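Local coordinates for NikO protein (Streptomyces tendae, PDB 4FQD) that is an enolpyruvyl transferase essential in nikkomycin biosynthesis, taking the enolpyruvyl group from phosphoenolpyruvate, at residues Val268-Cys273 / Gln344-Leu349. The protein carries 4 engineered substitutions. Residues are numbered along the deposited sequence; the frame is centred on the assembly and turned at random.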
loop_
_atom_site.group_PDB
_atom_site.type_symbol
_atom_site.label_atom_id
_atom_site.label_comp_id
_atom_site.label_asym_id
_atom_site.label_seq_id
_atom_site.Cartn_x
_atom_site.Cartn_y
_atom_site.Cartn_z
ATOM N N VAL A 268 -3.226 -11.484 -20.081
ATOM C CA VAL A 268 -2.229 -12.392 -19.527
ATOM C C VAL A 268 -2.517 -12.649 -18.053
ATOM O O VAL A 268 -2.521 -13.795 -17.604
ATOM C CB VAL A 268 -0.799 -11.834 -19.681
ATOM C CG1 VAL A 268 0.200 -12.710 -18.937
ATOM C CG2 VAL A 268 -0.426 -11.726 -21.150
ATOM N N VAL A 269 -2.767 -11.573 -17.311
ATOM C CA VAL A 269 -3.134 -11.669 -15.903
ATOM C C VAL A 269 -4.379 -12.531 -15.733
ATOM O O VAL A 269 -4.438 -13.391 -14.852
ATOM C CB VAL A 269 -3.404 -10.274 -15.299
ATOM C CG1 VAL A 269 -3.926 -10.395 -13.873
ATOM C CG2 VAL A 269 -2.145 -9.422 -15.341
ATOM N N THR A 270 -5.364 -12.302 -16.597
ATOM C CA THR A 270 -6.631 -13.024 -16.549
ATOM C C THR A 270 -6.440 -14.529 -16.719
ATOM O O THR A 270 -7.047 -15.323 -16.003
ATOM C CB THR A 270 -7.607 -12.512 -17.627
ATOM O OG1 THR A 270 -7.795 -11.100 -17.472
ATOM C CG2 THR A 270 -8.950 -13.215 -17.511
ATOM N N TRP A 271 -5.591 -14.915 -17.665
ATOM C CA TRP A 271 -5.357 -16.328 -17.938
ATOM C C TRP A 271 -4.505 -17.002 -16.866
ATOM O O TRP A 271 -4.688 -18.183 -16.572
ATOM C CB TRP A 271 -4.733 -16.522 -19.323
ATOM C CG TRP A 271 -5.692 -16.279 -20.444
ATOM C CD1 TRP A 271 -5.588 -15.334 -21.423
ATOM C CD2 TRP A 271 -6.912 -16.985 -20.697
ATOM N NE1 TRP A 271 -6.664 -15.413 -22.273
ATOM C CE2 TRP A 271 -7.492 -16.420 -21.848
ATOM C CE3 TRP A 271 -7.569 -18.046 -20.063
ATOM C CZ2 TRP A 271 -8.695 -16.875 -22.379
ATOM C CZ3 TRP A 271 -8.763 -18.497 -20.591
ATOM C CH2 TRP A 271 -9.314 -17.913 -21.738
ATOM N N ILE A 272 -3.573 -16.250 -16.291
ATOM C CA ILE A 272 -2.767 -16.757 -15.187
ATOM C C ILE A 272 -3.668 -17.038 -13.988
ATOM O O ILE A 272 -3.538 -18.070 -13.328
ATOM C CB ILE A 272 -1.657 -15.764 -14.790
ATOM C CG1 ILE A 272 -0.618 -15.656 -15.909
ATOM C CG2 ILE A 272 -0.986 -16.195 -13.496
ATOM C CD1 ILE A 272 0.463 -14.628 -15.644
ATOM N N CYS A 273 -4.591 -16.118 -13.726
ATOM C CA CYS A 273 -5.567 -16.288 -12.657
ATOM C C CYS A 273 -6.445 -17.508 -12.915
ATOM O O CYS A 273 -6.756 -18.266 -11.997
ATOM C CB CYS A 273 -6.437 -15.036 -12.525
ATOM S SG CYS A 273 -7.763 -15.168 -11.302
ATOM N N GLN A 344 -5.898 -5.695 -10.344
ATOM C CA GLN A 344 -6.342 -5.842 -8.958
ATOM C C GLN A 344 -7.533 -6.792 -8.703
ATOM O O GLN A 344 -7.502 -7.553 -7.735
ATOM C CB GLN A 344 -6.570 -4.459 -8.330
ATOM C CG GLN A 344 -7.867 -4.308 -7.566
ATOM C CD GLN A 344 -8.654 -3.094 -8.011
ATOM O OE1 GLN A 344 -9.864 -3.169 -8.221
ATOM N NE2 GLN A 344 -7.970 -1.964 -8.156
ATOM N N PRO A 345 -8.580 -6.759 -9.553
ATOM C CA PRO A 345 -9.694 -7.679 -9.282
ATOM C C PRO A 345 -9.298 -9.156 -9.345
ATOM O O PRO A 345 -9.821 -9.965 -8.578
ATOM C CB PRO A 345 -10.691 -7.360 -10.401
ATOM C CG PRO A 345 -10.386 -5.964 -10.788
ATOM C CD PRO A 345 -8.901 -5.833 -10.655
ATOM N N PHE A 346 -8.383 -9.497 -10.247
ATOM C CA PHE A 346 -7.941 -10.878 -10.390
ATOM C C PHE A 346 -7.033 -11.290 -9.236
ATOM O O PHE A 346 -6.995 -12.456 -8.847
ATOM C CB PHE A 346 -7.236 -11.075 -11.731
ATOM C CG PHE A 346 -8.061 -10.653 -12.911
ATOM C CD1 PHE A 346 -9.047 -11.484 -13.416
ATOM C CD2 PHE A 346 -7.857 -9.421 -13.510
ATOM C CE1 PHE A 346 -9.811 -11.096 -14.499
ATOM C CE2 PHE A 346 -8.616 -9.027 -14.594
ATOM C CZ PHE A 346 -9.595 -9.866 -15.089
ATOM N N LEU A 347 -6.305 -10.323 -8.689
ATOM C CA LEU A 347 -5.456 -10.569 -7.534
ATOM C C LEU A 347 -6.306 -10.727 -6.278
ATOM O O LEU A 347 -5.921 -11.420 -5.335
ATOM C CB LEU A 347 -4.449 -9.432 -7.362
ATOM C CG LEU A 347 -3.492 -9.241 -8.540
ATOM C CD1 LEU A 347 -2.627 -8.009 -8.346
ATOM C CD2 LEU A 347 -2.631 -10.479 -8.727
ATOM N N ALA A 348 -7.466 -10.079 -6.277
ATOM C CA ALA A 348 -8.410 -10.194 -5.173
ATOM C C ALA A 348 -8.990 -11.601 -5.123
ATOM O O ALA A 348 -9.172 -12.170 -4.047
ATOM C CB ALA A 348 -9.520 -9.166 -5.314
ATOM N N LEU A 349 -9.279 -12.157 -6.295
ATOM C CA LEU A 349 -9.811 -13.511 -6.389
ATOM C C LEU A 349 -8.771 -14.530 -5.935
ATOM O O LEU A 349 -9.099 -15.508 -5.264
ATOM C CB LEU A 349 -10.261 -13.814 -7.819
ATOM C CG LEU A 349 -10.836 -15.208 -8.074
ATOM C CD1 LEU A 349 -11.983 -15.501 -7.118
ATOM C CD2 LEU A 349 -11.291 -15.340 -9.518
#
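Two near-parallel helices of the inverse beta/alpha barrel, the fold of the EPSP synthase family, meet here through Phe346 and Leu349 of 344-349 and Val269, Thr270 and Cys273 of 268-273. Their local axes run 9.7 Å apart at closest approach, with 10° between directions. All five touching residues are buried, and helix 409-419 packs on Thr270, Phe346 and Leu349, which places the contact among the helices inside the domain. Phe346 carries most of it: 95 Å² of its surface is covered by 268-273, the largest share of any residue, and it touches all three partners there. Its CG lies anti to its own carbonyl carbon (chi1 -55°). The ring lies against Thr270, whose hydroxyl OG1 sits over one face, 3.2 Å from Phe346 CZ, while Thr270 CG2 reaches CE1 of the same ring at 3.8 Å. Ile266 O and Tyr438 OH satisfy that OG1 by hydrogen bonds, and its contact with the ring is one of packing. Val269 CG1 arrives obliquely, 4.0 Å from Phe346 CB. No hydrogen bond crosses between the segments, and the 259 Å² buried is made by apolar and van der Waals contacts. An alanine at Phe346 would probably open a gap beside Thr270, taking away the ring that its OG1 and CG2 rest against. Near the ring edge, the sulfur of Cys273 is anti to its backbone N (chi1 176°), which aims it at the second helix, where SG lies 3.7 Å from Phe346 O and 4.0 Å from Leu349 CD2.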